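Local coordinates for protein 1-acyl-sn-glycerol-3-phosphate acyltransferase (Thermotoga maritima, PDB 5KYM) that probably transfers an acyl chain to 1-acyl-sn-glycerol-3-phosphate, making phosphatidic acid for phospholipid synthesis at the membrane, at residues G25-V28 and L29-F33. Numbering follows the deposited sequence.
With HGX (1-heptadecanoyl-2-tridecanoyl-3-glycerol-phosphonyl choline), chain C; DD9 (nonane), chain F.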
ATOM      1  N   GLY A  25     -12.698  -7.446  12.328  1.00 53.84           N
ATOM      2  CA  GLY A  25     -11.674  -6.449  12.692  1.00 56.77           C
ATOM      3  C   GLY A  25     -11.958  -5.733  14.000  1.00 58.27           C
ATOM      4  O   GLY A  25     -11.024  -5.290  14.691  1.00 63.83           O
ATOM      5  N   GLY A  26     -13.237  -5.613  14.348  1.00 54.77           N
ATOM      6  CA  GLY A  26     -13.603  -5.086  15.632  1.00 52.64           C
ATOM      7  C   GLY A  26     -13.120  -6.057  16.682  1.00 51.83           C
ATOM      8  O   GLY A  26     -12.424  -5.709  17.641  1.00 56.67           O
ATOM      9  N   PHE A  27     -13.430  -7.306  16.449  1.00 49.06           N
ATOM     10  CA  PHE A  27     -13.051  -8.361  17.331  1.00 47.19           C
ATOM     11  C   PHE A  27     -11.562  -8.381  17.522  1.00 47.26           C
ATOM     12  O   PHE A  27     -11.092  -8.661  18.623  1.00 53.47           O
ATOM     13  CB  PHE A  27     -13.615  -9.691  16.795  1.00 47.83           C
ATOM     14  CG  PHE A  27     -13.189 -10.855  17.561  1.00 50.07           C
ATOM     15  CD1 PHE A  27     -13.752 -11.129  18.771  1.00 51.95           C
ATOM     16  CD2 PHE A  27     -12.149 -11.664  17.097  1.00 52.65           C
ATOM     17  CE1 PHE A  27     -13.292 -12.202  19.509  1.00 53.99           C
ATOM     18  CE2 PHE A  27     -11.690 -12.737  17.828  1.00 51.32           C
ATOM     19  CZ  PHE A  27     -12.254 -13.007  19.019  1.00 52.40           C
ATOM     20  N   VAL A  28     -10.799  -8.085  16.484  1.00 46.62           N
ATOM     21  CA  VAL A  28      -9.335  -8.216  16.577  1.00 50.40           C
ATOM     22  C   VAL A  28      -8.785  -7.163  17.536  1.00 52.26           C
ATOM     23  O   VAL A  28      -8.004  -7.493  18.454  1.00 51.92           O
ATOM     24  CB  VAL A  28      -8.658  -8.159  15.194  1.00 51.55           C
ATOM     25  CG1 VAL A  28      -7.165  -7.876  15.290  1.00 51.53           C
ATOM     26  CG2 VAL A  28      -8.895  -9.465  14.458  1.00 53.04           C
ATOM     27  N   LEU A  29      -9.196  -5.910  17.331  1.00 51.30           N
ATOM     28  CA  LEU A  29      -8.743  -4.829  18.195  1.00 50.62           C
ATOM     29  C   LEU A  29      -9.265  -5.094  19.600  1.00 52.17           C
ATOM     30  O   LEU A  29      -8.511  -4.888  20.582  1.00 53.16           O
ATOM     31  CB  LEU A  29      -9.297  -3.502  17.716  1.00 49.08           C
ATOM     32  CG  LEU A  29      -8.833  -3.079  16.336  1.00 47.75           C
ATOM     33  CD1 LEU A  29      -9.642  -1.905  15.928  1.00 46.50           C
ATOM     34  CD2 LEU A  29      -7.338  -2.722  16.308  1.00 47.69           C
ATOM     35  N   PHE A  30     -10.531  -5.551  19.703  1.00 49.19           N
ATOM     36  CA  PHE A  30     -11.073  -5.847  21.001  1.00 51.39           C
ATOM     37  C   PHE A  30     -10.234  -6.892  21.729  1.00 53.44           C
ATOM     38  O   PHE A  30      -9.890  -6.678  22.882  1.00 58.31           O
ATOM     39  CB  PHE A  30     -12.521  -6.275  20.973  1.00 52.00           C
ATOM     40  CG  PHE A  30     -13.013  -6.770  22.303  1.00 55.73           C
ATOM     41  CD1 PHE A  30     -13.416  -5.868  23.271  1.00 57.18           C
ATOM     42  CD2 PHE A  30     -13.067  -8.126  22.609  1.00 59.82           C
ATOM     43  CE1 PHE A  30     -13.911  -6.291  24.511  1.00 57.29           C
ATOM     44  CE2 PHE A  30     -13.536  -8.563  23.859  1.00 61.25           C
ATOM     45  CZ  PHE A  30     -13.944  -7.636  24.814  1.00 59.42           C
ATOM     46  N   ARG A  31      -9.869  -7.994  21.088  1.00 52.97           N
ATOM     47  CA  ARG A  31      -8.935  -8.915  21.752  1.00 55.00           C
ATOM     48  C   ARG A  31      -7.572  -8.257  22.069  1.00 54.70           C
ATOM     49  O   ARG A  31      -6.994  -8.495  23.092  1.00 50.18           O
ATOM     50  CB  ARG A  31      -8.657 -10.148  20.921  1.00 58.71           C
ATOM     51  CG  ARG A  31      -9.599 -11.318  21.078  1.00 62.24           C
ATOM     52  CD  ARG A  31      -9.189 -12.435  20.101  1.00 65.68           C
ATOM     53  NE  ARG A  31      -7.726 -12.715  20.070  1.00 66.43           N
ATOM     54  CZ  ARG A  31      -7.090 -13.657  20.759  1.00 68.55           C
ATOM     55  NH1 ARG A  31      -7.747 -14.440  21.616  1.00 72.13           N
ATOM     56  NH2 ARG A  31      -5.770 -13.827  20.600  1.00 67.58           N
ATOM     57  N   SER A  32      -7.037  -7.457  21.161  1.00 58.32           N
ATOM     58  CA  SER A  32      -5.704  -6.883  21.359  1.00 59.75           C
ATOM     59  C   SER A  32      -5.699  -5.973  22.555  1.00 60.28           C
ATOM     60  O   SER A  32      -4.649  -5.843  23.198  1.00 59.76           O
ATOM     61  CB  SER A  32      -5.232  -6.092  20.117  1.00 61.25           C
ATOM     62  OG  SER A  32      -5.588  -4.715  20.170  1.00 59.92           O
ATOM     63  N   PHE A  33      -6.858  -5.320  22.813  1.00 56.91           N
ATOM     64  CA  PHE A  33      -6.989  -4.401  23.943  1.00 55.93           C
ATOM     65  C   PHE A  33      -6.841  -5.167  25.245  1.00 56.49           C
ATOM     66  O   PHE A  33      -6.043  -4.816  26.068  1.00 56.87           O
ATOM     67  CB  PHE A  33      -8.301  -3.660  23.889  1.00 57.11           C
ATOM     68  CG  PHE A  33      -8.590  -2.817  25.115  1.00 60.45           C
ATOM     69  CD1 PHE A  33      -7.791  -1.751  25.461  1.00 61.59           C
ATOM     70  CD2 PHE A  33      -9.701  -3.085  25.898  1.00 63.19           C
ATOM     71  CE1 PHE A  33      -8.061  -0.988  26.588  1.00 63.37           C
ATOM     72  CE2 PHE A  33     -10.015  -2.277  26.992  1.00 64.95           C
ATOM     73  CZ  PHE A  33      -9.170  -1.239  27.355  1.00 63.90           C
TER
HETATM   74  O11 HGX C 301     -10.702 -18.281  21.123  1.00 84.83           O
HETATM   75  C11 HGX C 301     -11.259 -17.303  20.653  1.00 88.30           C
HETATM   76  C12 HGX C 301     -12.749 -17.111  20.927  1.00 83.19           C
HETATM   77  C13 HGX C 301     -13.423 -15.961  20.178  1.00 75.49           C
HETATM   78  C14 HGX C 301     -14.942 -16.105  20.041  1.00 70.75           C
HETATM   79  C15 HGX C 301     -15.638 -14.752  20.248  1.00 71.38           C
HETATM   80  C16 HGX C 301     -17.162 -14.723  20.021  1.00 70.60           C
HETATM   81  C17 HGX C 301     -17.763 -13.308  20.023  1.00 69.76           C
HETATM   82  C18 HGX C 301     -17.062 -12.331  20.978  1.00 66.72           C
HETATM   83  O3  HGX C 301     -10.458 -16.380  19.849  1.00101.91           O
HETATM   84  C3  HGX C 301      -9.118 -16.670  19.412  1.00105.13           C
HETATM   85  C2  HGX C 301      -9.097 -17.477  18.112  1.00104.92           C
HETATM   86  C1  HGX C 301      -7.686 -18.043  17.850  1.00110.46           C
HETATM   87  O3P HGX C 301      -6.757 -16.999  17.508  1.00126.79           O
HETATM   88  O2  HGX C 301      -9.540 -16.605  17.062  1.00 97.07           O
HETATM   89  C31 HGX C 301     -10.203 -17.221  15.911  1.00 95.83           C
HETATM   90  O31 HGX C 301      -9.893 -18.368  15.585  1.00103.60           O
HETATM   91  C32 HGX C 301     -11.225 -16.427  15.099  1.00 81.77           C
HETATM   92  C33 HGX C 301     -12.566 -16.269  15.818  1.00 74.31           C
HETATM   93  C34 HGX C 301     -13.641 -15.643  14.918  1.00 69.93           C
HETATM   94  C35 HGX C 301     -14.531 -14.662  15.703  1.00 73.71           C
HETATM   95  C36 HGX C 301     -15.499 -13.786  14.875  1.00 72.42           C
HETATM   96  C37 HGX C 301     -16.566 -13.152  15.787  1.00 71.82           C
HETATM   97  C38 HGX C 301     -17.200 -11.832  15.315  1.00 77.29           C
HETATM   98  C39 HGX C 301     -17.737 -11.014  16.510  1.00 79.72           C
HETATM   99  C40 HGX C 301     -18.609  -9.797  16.161  1.00 76.37           C
HETATM  100  O1  HGX C 301      -4.803 -18.404  18.247  1.00147.17           O
HETATM  101  P1  HGX C 301      -5.141 -17.185  17.416  1.00149.44           P
HETATM  102  O4  HGX C 301      -4.472 -15.853  17.712  1.00148.00           O
HETATM  103  O5  HGX C 301      -4.809 -17.522  15.860  1.00139.67           O
HETATM  104  C4  HGX C 301      -3.531 -17.998  15.405  1.00116.74           C
HETATM  105  C5  HGX C 301      -3.711 -19.003  14.269  1.00 98.96           C
HETATM  106  C1  DD9 F 304      -8.718  -8.221  10.720  1.00 52.25           C
HETATM  107  C2  DD9 F 304      -8.408  -6.740  10.583  1.00 50.51           C
HETATM  108  C3  DD9 F 304      -8.411  -6.376   9.113  1.00 50.75           C
HETATM  109  C4  DD9 F 304      -8.178  -4.882   8.957  1.00 54.50           C
HETATM  110  C5  DD9 F 304      -7.810  -4.557   7.507  1.00 56.72           C
HETATM  111  C6  DD9 F 304      -7.384  -3.096   7.436  1.00 57.95           C
HETATM  112  C7  DD9 F 304      -7.412  -2.453   6.050  1.00 54.60           C
HETATM  113  C8  DD9 F 304      -6.834  -1.028   6.193  1.00 54.42           C
HETATM  114  C9  DD9 F 304      -7.293  -0.105   5.057  1.00 56.53           C
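Phe27 and Arg31, one turn apart on helix 2-34, make the main side-chain contact. With CG of Phe27 anti to the backbone N (chi1 175°), the ring is sent outward and toward the C-terminal end of the helix, where its CZ and CE2 end meets Arg31 CD obliquely. Arg31 CG sits 4.2 Å from the Phe27 ring centroid, an off-centre CH-pi contact. The bound phospholipid HGX continues this apolar surface: C35 of one acyl chain lies over one ring face, offset toward the rim, and C13 of the other comes 3.4 Å from Phe27 CZ. With an alanine here, the Arg31 methylenes and both acyl chains are likely to lose their shared aromatic surface. A bend at chi3 turns the Arg31 guanidinium so that HGX C3 lies over one face, 3.4 Å from Arg31 NH1; NE is weakly hydrogen-bonded to Tyr44 OH of helix 38-59.

Along the backbone, N-H of residue i+4 gives to C=O of residue i. Arg31 N to Phe27 O is 2.8 Å (N-H...O 171°); Leu29 N to Gly25 O is longer, 3.3 Å, yet straight (173°), its donor above the carbonyl plane. Leu29 O accepts Phe33 N and, from the side chain, Ser32 OG.

On another side, Gly25 and Val28 line the nonane pocket with Tyr117 and helix 38-59; Val28 CG2 is 3.9 Å from nonane C1.

Helix 2-34, packed on helix 38-59, probably forms the two-helix motif that positions the active site in the bilayer, consistent with Phe27 among acyl chains and the Arg31 guanidinium by glycerol and phosphate.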